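PDB 7B04: nitrite oxidoreductase subunit A, which belongs to the molybdopterin oxidoreductase family, resembles NarG, and houses a molybdenum atom, two MD1 groups and an iron-sulfur cluster. Local coordinates for residues R297-E311 against R326-S340. Residues are numbered along the deposited sequence; the frame is centred on the assembly and turned at random.
With MD1 (phosphoric acid 4-(2-amino-4-oxo-3,4,5,6,-tetrahydro-pteridin-6-yl)-2-hydroxy-3,4-dimercapto-but-3-en-yl ester guanylate ester), chain C.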
loop_
_atom_site.group_PDB
_atom_site.type_symbol
_atom_site.label_atom_id
_atom_site.label_comp_id
_atom_site.label_asym_id
_atom_site.label_seq_id
_atom_site.Cartn_x
_atom_site.Cartn_y
_atom_site.Cartn_z
ATOM N N ARG B 297 7.221 21.225 0.755
ATOM C CA ARG B 297 7.289 21.629 2.155
ATOM C C ARG B 297 7.654 23.101 2.304
ATOM O O ARG B 297 7.621 23.623 3.424
ATOM C CB ARG B 297 8.292 20.754 2.921
ATOM C CG ARG B 297 8.112 20.780 4.444
ATOM C CD ARG B 297 8.961 19.734 5.162
ATOM N NE ARG B 297 10.370 20.111 5.259
ATOM C CZ ARG B 297 11.303 19.360 5.836
ATOM N NH1 ARG B 297 12.560 19.777 5.882
ATOM N NH2 ARG B 297 10.976 18.193 6.378
ATOM N N PHE B 298 7.992 23.780 1.206
ATOM C CA PHE B 298 8.116 25.232 1.220
ATOM C C PHE B 298 6.762 25.927 1.129
ATOM O O PHE B 298 6.664 27.107 1.478
ATOM C CB PHE B 298 9.004 25.705 0.063
ATOM C CG PHE B 298 10.458 25.357 0.223
ATOM C CD1 PHE B 298 10.981 25.033 1.463
ATOM C CD2 PHE B 298 11.305 25.358 -0.874
ATOM C CE1 PHE B 298 12.320 24.717 1.606
ATOM C CE2 PHE B 298 12.644 25.042 -0.737
ATOM C CZ PHE B 298 13.152 24.722 0.505
ATOM N N SER B 299 5.726 25.226 0.667
ATOM C CA SER B 299 4.414 25.838 0.490
ATOM C C SER B 299 3.803 26.217 1.834
ATOM O O SER B 299 3.963 25.506 2.830
ATOM C CB SER B 299 3.481 24.883 -0.256
ATOM O OG SER B 299 3.960 24.610 -1.562
ATOM N N LYS B 300 3.097 27.353 1.858
ATOM C CA LYS B 300 2.404 27.804 3.058
ATOM C C LYS B 300 0.884 27.716 2.984
ATOM O O LYS B 300 0.237 27.678 4.035
ATOM C CB LYS B 300 2.825 29.240 3.403
ATOM C CG LYS B 300 4.317 29.345 3.693
ATOM C CD LYS B 300 4.725 28.360 4.789
ATOM C CE LYS B 300 6.228 28.377 5.041
ATOM N NZ LYS B 300 6.645 27.341 6.032
ATOM N N LEU B 301 0.289 27.719 1.792
ATOM C CA LEU B 301 -1.089 27.261 1.624
ATOM C C LEU B 301 -1.086 26.278 0.468
ATOM O O LEU B 301 -0.891 26.666 -0.690
ATOM C CB LEU B 301 -2.072 28.401 1.366
ATOM C CG LEU B 301 -3.457 27.840 1.010
ATOM C CD1 LEU B 301 -4.305 27.594 2.245
ATOM C CD2 LEU B 301 -4.196 28.739 0.032
ATOM N N LEU B 302 -1.318 25.016 0.792
ATOM C CA LEU B 302 -1.197 23.915 -0.147
ATOM C C LEU B 302 -2.575 23.344 -0.453
ATOM O O LEU B 302 -3.266 22.872 0.454
ATOM C CB LEU B 302 -0.275 22.853 0.436
ATOM C CG LEU B 302 -0.171 21.649 -0.456
ATOM C CD1 LEU B 302 0.344 22.179 -1.739
ATOM C CD2 LEU B 302 0.857 20.818 0.164
ATOM N N ILE B 303 -2.948 23.344 -1.731
ATOM C CA ILE B 303 -4.282 22.952 -2.170
ATOM C C ILE B 303 -4.198 21.641 -2.941
ATOM O O ILE B 303 -3.349 21.482 -3.827
ATOM C CB ILE B 303 -4.930 24.055 -3.025
ATOM C CG1 ILE B 303 -5.125 25.326 -2.194
ATOM C CG2 ILE B 303 -6.259 23.583 -3.604
ATOM C CD1 ILE B 303 -5.395 26.558 -3.022
ATOM N N GLN B 304 -5.092 20.711 -2.607
ATOM C CA GLN B 304 -5.134 19.378 -3.197
ATOM C C GLN B 304 -6.537 19.160 -3.742
ATOM O O GLN B 304 -7.510 19.224 -2.984
ATOM C CB GLN B 304 -4.793 18.297 -2.158
ATOM C CG GLN B 304 -3.310 18.012 -1.969
ATOM C CD GLN B 304 -2.980 17.575 -0.550
ATOM O OE1 GLN B 304 -3.578 18.055 0.415
ATOM N NE2 GLN B 304 -2.034 16.652 -0.418
ATOM N N THR B 305 -6.651 18.919 -5.049
ATOM C CA THR B 305 -7.967 18.824 -5.686
ATOM C C THR B 305 -8.319 17.421 -6.176
ATOM O O THR B 305 -9.403 16.933 -5.878
ATOM C CB THR B 305 -8.076 19.874 -6.821
ATOM O OG1 THR B 305 -9.450 20.049 -7.208
ATOM C CG2 THR B 305 -7.260 19.503 -8.030
ATOM N N GLY B 306 -7.452 16.755 -6.934
ATOM C CA GLY B 306 -7.760 15.453 -7.483
ATOM C C GLY B 306 -6.712 14.423 -7.127
ATOM O O GLY B 306 -6.459 13.492 -7.901
ATOM N N LYS B 307 -6.099 14.583 -5.965
ATOM C CA LYS B 307 -4.992 13.661 -5.628
ATOM C C LYS B 307 -4.974 13.204 -4.169
ATOM O O LYS B 307 -5.160 14.027 -3.290
ATOM C CB LYS B 307 -3.692 14.402 -5.936
ATOM C CG LYS B 307 -2.424 13.812 -5.368
ATOM C CD LYS B 307 -1.508 13.339 -6.435
ATOM C CE LYS B 307 -0.721 12.120 -6.038
ATOM N NZ LYS B 307 -0.129 11.470 -7.220
ATOM N N ASN B 308 -4.741 11.911 -3.956
ATOM C CA ASN B 308 -4.506 11.358 -2.604
ATOM C C ASN B 308 -2.999 11.316 -2.404
ATOM O O ASN B 308 -2.415 10.271 -2.565
ATOM C CB ASN B 308 -5.025 9.935 -2.462
ATOM C CG ASN B 308 -5.625 9.670 -1.107
ATOM O OD1 ASN B 308 -5.202 10.254 -0.128
ATOM N ND2 ASN B 308 -6.624 8.823 -1.058
ATOM N N LEU B 309 -2.413 12.411 -1.948
ATOM C CA LEU B 309 -0.945 12.473 -1.753
ATOM C C LEU B 309 -0.515 11.455 -0.695
ATOM O O LEU B 309 0.542 10.891 -0.839
ATOM C CB LEU B 309 -0.563 13.908 -1.384
ATOM C CG LEU B 309 0.634 14.496 -2.125
ATOM C CD1 LEU B 309 0.860 13.840 -3.464
ATOM C CD2 LEU B 309 0.501 15.987 -2.293
ATOM N N ILE B 310 -1.324 11.282 0.344
ATOM C CA ILE B 310 -1.108 10.346 1.478
ATOM C C ILE B 310 -1.085 8.891 1.026
ATOM O O ILE B 310 -0.333 8.162 1.613
ATOM C CB ILE B 310 -2.163 10.587 2.556
ATOM C CG1 ILE B 310 -1.842 11.828 3.375
ATOM C CG2 ILE B 310 -2.288 9.373 3.433
ATOM C CD1 ILE B 310 -1.079 12.832 2.611
ATOM N N GLU B 311 -1.896 8.467 0.060
ATOM C CA GLU B 311 -1.858 7.049 -0.274
ATOM C C GLU B 311 -1.115 6.738 -1.561
ATOM O O GLU B 311 -0.839 5.560 -1.822
ATOM C CB GLU B 311 -3.267 6.468 -0.475
ATOM C CG GLU B 311 -4.306 6.605 0.596
ATOM C CD GLU B 311 -5.506 5.742 0.243
ATOM O OE1 GLU B 311 -5.357 4.876 -0.646
ATOM O OE2 GLU B 311 -6.593 5.927 0.819
ATOM N N ARG B 326 4.835 24.013 10.041
ATOM C CA ARG B 326 5.718 25.141 9.753
ATOM C C ARG B 326 4.920 26.356 9.275
ATOM O O ARG B 326 5.326 27.076 8.361
ATOM C CB ARG B 326 6.811 24.752 8.753
ATOM C CG ARG B 326 7.219 23.291 8.841
ATOM C CD ARG B 326 8.227 22.891 7.778
ATOM N NE ARG B 326 8.735 21.545 8.022
ATOM C CZ ARG B 326 9.962 21.268 8.452
ATOM N NH1 ARG B 326 10.321 20.007 8.647
ATOM N NH2 ARG B 326 10.826 22.244 8.697
ATOM N N GLY B 327 3.772 26.596 9.902
ATOM C CA GLY B 327 2.951 27.747 9.568
ATOM C C GLY B 327 2.254 27.664 8.237
ATOM O O GLY B 327 1.919 28.699 7.665
ATOM N N GLY B 328 1.997 26.455 7.744
ATOM C CA GLY B 328 1.320 26.287 6.476
ATOM C C GLY B 328 -0.105 25.790 6.611
ATOM O O GLY B 328 -0.462 25.200 7.634
ATOM N N LYS B 329 -0.932 26.028 5.594
ATOM C CA LYS B 329 -2.319 25.588 5.579
ATOM C C LYS B 329 -2.524 24.582 4.454
ATOM O O LYS B 329 -1.999 24.757 3.349
ATOM C CB LYS B 329 -3.279 26.768 5.407
ATOM C CG LYS B 329 -3.533 27.583 6.663
ATOM C CD LYS B 329 -4.659 28.583 6.427
ATOM C CE LYS B 329 -5.035 29.324 7.700
ATOM N NZ LYS B 329 -6.175 30.256 7.472
ATOM N N ILE B 330 -3.280 23.527 4.744
ATOM C CA ILE B 330 -3.514 22.429 3.813
ATOM C C ILE B 330 -4.993 22.401 3.454
ATOM O O ILE B 330 -5.855 22.536 4.331
ATOM C CB ILE B 330 -3.063 21.080 4.412
ATOM C CG1 ILE B 330 -1.565 21.116 4.721
ATOM C CG2 ILE B 330 -3.383 19.932 3.465
ATOM C CD1 ILE B 330 -1.086 19.956 5.565
ATOM N N VAL B 331 -5.287 22.230 2.166
ATOM C CA VAL B 331 -6.656 22.184 1.666
ATOM C C VAL B 331 -6.813 20.965 0.767
ATOM O O VAL B 331 -5.957 20.702 -0.084
ATOM C CB VAL B 331 -7.025 23.463 0.889
ATOM C CG1 VAL B 331 -8.474 23.407 0.421
ATOM C CG2 VAL B 331 -6.778 24.695 1.735
ATOM N N VAL B 332 -7.905 20.227 0.957
ATOM C CA VAL B 332 -8.239 19.068 0.139
ATOM C C VAL B 332 -9.651 19.260 -0.393
ATOM O O VAL B 332 -10.574 19.552 0.376
ATOM C CB VAL B 332 -8.131 17.751 0.933
ATOM C CG1 VAL B 332 -8.609 16.580 0.090
ATOM C CG2 VAL B 332 -6.700 17.529 1.394
ATOM N N ILE B 333 -9.823 19.097 -1.700
ATOM C CA ILE B 333 -11.105 19.331 -2.364
ATOM C C ILE B 333 -11.482 18.028 -3.059
ATOM O O ILE B 333 -11.160 17.810 -4.228
ATOM C CB ILE B 333 -11.041 20.492 -3.359
ATOM C CG1 ILE B 333 -10.554 21.767 -2.670
ATOM C CG2 ILE B 333 -12.398 20.715 -4.013
ATOM C CD1 ILE B 333 -10.151 22.859 -3.635
ATOM N N THR B 334 -12.207 17.162 -2.358
ATOM C CA THR B 334 -12.556 15.852 -2.882
ATOM C C THR B 334 -13.996 15.531 -2.518
ATOM O O THR B 334 -14.515 16.042 -1.518
ATOM C CB THR B 334 -11.630 14.744 -2.344
ATOM O OG1 THR B 334 -11.636 14.759 -0.911
ATOM C CG2 THR B 334 -10.206 14.926 -2.855
ATOM N N PRO B 335 -14.670 14.696 -3.314
ATOM C CA PRO B 335 -16.024 14.271 -2.933
ATOM C C PRO B 335 -16.041 13.442 -1.665
ATOM O O PRO B 335 -17.009 13.519 -0.899
ATOM C CB PRO B 335 -16.490 13.456 -4.145
ATOM C CG PRO B 335 -15.223 12.963 -4.762
ATOM C CD PRO B 335 -14.232 14.071 -4.574
ATOM N N GLU B 336 -15.000 12.656 -1.424
ATOM C CA GLU B 336 -14.901 11.803 -0.252
ATOM C C GLU B 336 -14.030 12.455 0.812
ATOM O O GLU B 336 -13.250 13.371 0.539
ATOM C CB GLU B 336 -14.305 10.447 -0.634
ATOM C CG GLU B 336 -12.780 10.457 -0.687
ATOM C CD GLU B 336 -12.234 10.293 -2.091
ATOM O OE1 GLU B 336 -12.716 10.993 -3.006
ATOM O OE2 GLU B 336 -11.309 9.474 -2.281
ATOM N N TYR B 337 -14.183 11.977 2.046
ATOM C CA TYR B 337 -13.254 12.325 3.117
ATOM C C TYR B 337 -12.120 11.313 3.035
ATOM O O TYR B 337 -12.163 10.243 3.644
ATOM C CB TYR B 337 -13.940 12.322 4.477
ATOM C CG TYR B 337 -13.062 12.861 5.583
ATOM C CD1 TYR B 337 -12.816 14.223 5.700
ATOM C CD2 TYR B 337 -12.470 12.008 6.502
ATOM C CE1 TYR B 337 -12.006 14.720 6.707
ATOM C CE2 TYR B 337 -11.660 12.495 7.511
ATOM C CZ TYR B 337 -11.432 13.849 7.609
ATOM O OH TYR B 337 -10.627 14.330 8.616
ATOM N N SER B 338 -11.100 11.654 2.264
ATOM C CA SER B 338 -10.012 10.744 1.944
ATOM C C SER B 338 -8.946 10.793 3.027
ATOM O O SER B 338 -8.959 11.667 3.896
ATOM C CB SER B 338 -9.425 11.109 0.582
ATOM O OG SER B 338 -8.788 12.376 0.622
ATOM N N PRO B 339 -8.011 9.838 3.023
ATOM C CA PRO B 339 -6.877 9.925 3.957
ATOM C C PRO B 339 -6.075 11.204 3.824
ATOM O O PRO B 339 -5.386 11.586 4.777
ATOM C CB PRO B 339 -6.037 8.697 3.597
ATOM C CG PRO B 339 -7.043 7.724 3.130
ATOM C CD PRO B 339 -8.057 8.525 2.358
ATOM N N SER B 340 -6.139 11.878 2.676
ATOM C CA SER B 340 -5.507 13.181 2.546
ATOM C C SER B 340 -6.324 14.276 3.212
ATOM O O SER B 340 -5.771 15.326 3.552
ATOM C CB SER B 340 -5.289 13.519 1.072
ATOM O OG SER B 340 -4.398 12.600 0.465
HETATM P PB MD1 C . -4.057 9.811 -7.876
HETATM O O3B MD1 C . -5.468 9.260 -8.523
HETATM O O1B MD1 C . -4.258 10.116 -6.411
HETATM O O2B MD1 C . -3.633 11.067 -8.598
HETATM O O3A MD1 C . -2.904 8.643 -8.054
HETATM C C10 MD1 C . -2.416 8.311 -9.326
HETATM C C11 MD1 C . -0.914 7.924 -9.202
HETATM O O11 MD1 C . -0.778 7.199 -7.778
HETATM C C12 MD1 C . -0.531 7.246 -10.294
HETATM S S12 MD1 C . -1.207 7.736 -11.907
HETATM C C13 MD1 C . 0.493 6.082 -10.362
HETATM S S13 MD1 C . 0.801 5.388 -12.011
HETATM C C14 MD1 C . 1.168 5.470 -9.251
HETATM N N15 MD1 C . -0.005 4.752 -8.426
HETATM C C16 MD1 C . 0.383 4.380 -7.127
HETATM C C15 MD1 C . -0.044 3.098 -6.505
HETATM O O14 MD1 C . -0.730 2.342 -7.106
HETATM N N17 MD1 C . 0.402 2.779 -5.122
HETATM C C17 MD1 C . 1.296 3.770 -4.341
HETATM N N16 MD1 C . 1.727 3.448 -2.994
HETATM N N18 MD1 C . 1.729 5.074 -4.971
HETATM C C20 MD1 C . 1.309 5.398 -6.310
HETATM N N8 MD1 C . 1.681 6.600 -6.942
HETATM C C7 MD1 C . 2.111 6.345 -8.467
HETATM P PA MD1 C . -6.820 8.896 -7.652
HETATM O O1A MD1 C . -7.712 8.031 -8.507
HETATM O O2A MD1 C . -6.404 8.143 -6.411
HETATM O "O5'" MD1 C . -7.652 10.250 -7.214
HETATM C "C5'" MD1 C . -7.270 10.942 -6.063
HETATM C "C4'" MD1 C . -8.518 11.533 -5.318
HETATM O "O4'" MD1 C . -9.408 12.402 -6.261
HETATM C "C1'" MD1 C . -10.847 11.938 -5.903
HETATM N N9 MD1 C . -11.813 12.231 -6.994
HETATM C C4 MD1 C . -12.135 13.491 -7.268
HETATM N N3 MD1 C . -11.695 14.785 -6.671
HETATM C C2 MD1 C . -12.225 16.046 -7.187
HETATM N N2 MD1 C . -11.795 17.305 -6.606
HETATM N N1 MD1 C . -13.174 16.039 -8.274
HETATM C C6 MD1 C . -13.592 14.793 -8.840
HETATM O O6 MD1 C . -14.369 14.780 -9.732
HETATM C C5 MD1 C . -13.032 13.475 -8.292
HETATM N N7 MD1 C . -13.246 12.206 -8.629
HETATM C C8 MD1 C . -12.495 11.424 -7.828
HETATM C "C2'" MD1 C . -10.682 10.687 -5.752
HETATM O "O2'" MD1 C . -11.792 10.105 -5.008
HETATM C "C3'" MD1 C . -9.271 10.593 -4.883
HETATM O "O3'" MD1 C . -9.543 10.814 -3.469
#
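Leu-302 and Gln-304 each give their backbone N-H to, and take one through their carbonyl from, the strand beside them: Lys-329 O and Val-331 N for Leu-302, Val-331 O and Ile-333 N for Gln-304. The strand axes run 4.5 Å apart at 12°, so the pairing is parallel; with helix 314-321 in the connection this is a beta-alpha-beta crossover inside a five-stranded parallel sheet. Packing is tight on both faces. Leu-301 CD1 meets Val-331 CG2 at 3.8 Å, and farther along Ile-303 CG2 meets Ile-333 CD1 at 4.0 Å, under helix 505-517. On the other face Gln-304 lies alongside Ile-330, and helix 314-321 covers Leu-302 and Gln-304. The looser side is at Lys-329, partly exposed, whose extended chain leads away to a long, weak ion pair with Asp-514.

Before the strands, a bend at chi3 (77°) lays the Arg-297 guanidinium flat on that of the extended Arg-326, centres 3.5 Å apart and planes at 25°. Glu-322, in a salt bridge with Arg-297 and a long, weak ion pair with Arg-326, probably offsets the like charges; Val-395 O of the subunit B chain accepts from Arg-326 NH2. Lys-300 NZ also donates to Arg-326 O, at 2.7 Å.

Toward the MD1 site, Ser-340 OG donates to Asn-308 OD1 at 2.5 Å and weakly accepts from Ile-310 N at 3.3 Å, tying the N-cap residue and first helical turn to segment 326-340. This probably helps to hold Asn-308 N, which hydrogen-bonds MD1 O1B at 3.1 Å. MD1 N2 donates to Ile-333 O and, weakly, to Thr-305 O, while Glu-336 OE2 accepts from ribose O3'; the O2' approach to OE1 is very short and so less certain. Phosphate, ribose and guanine thus each find a complementary group near the C-terminal side of the strand pair, a nucleotide site built jointly by the two segments.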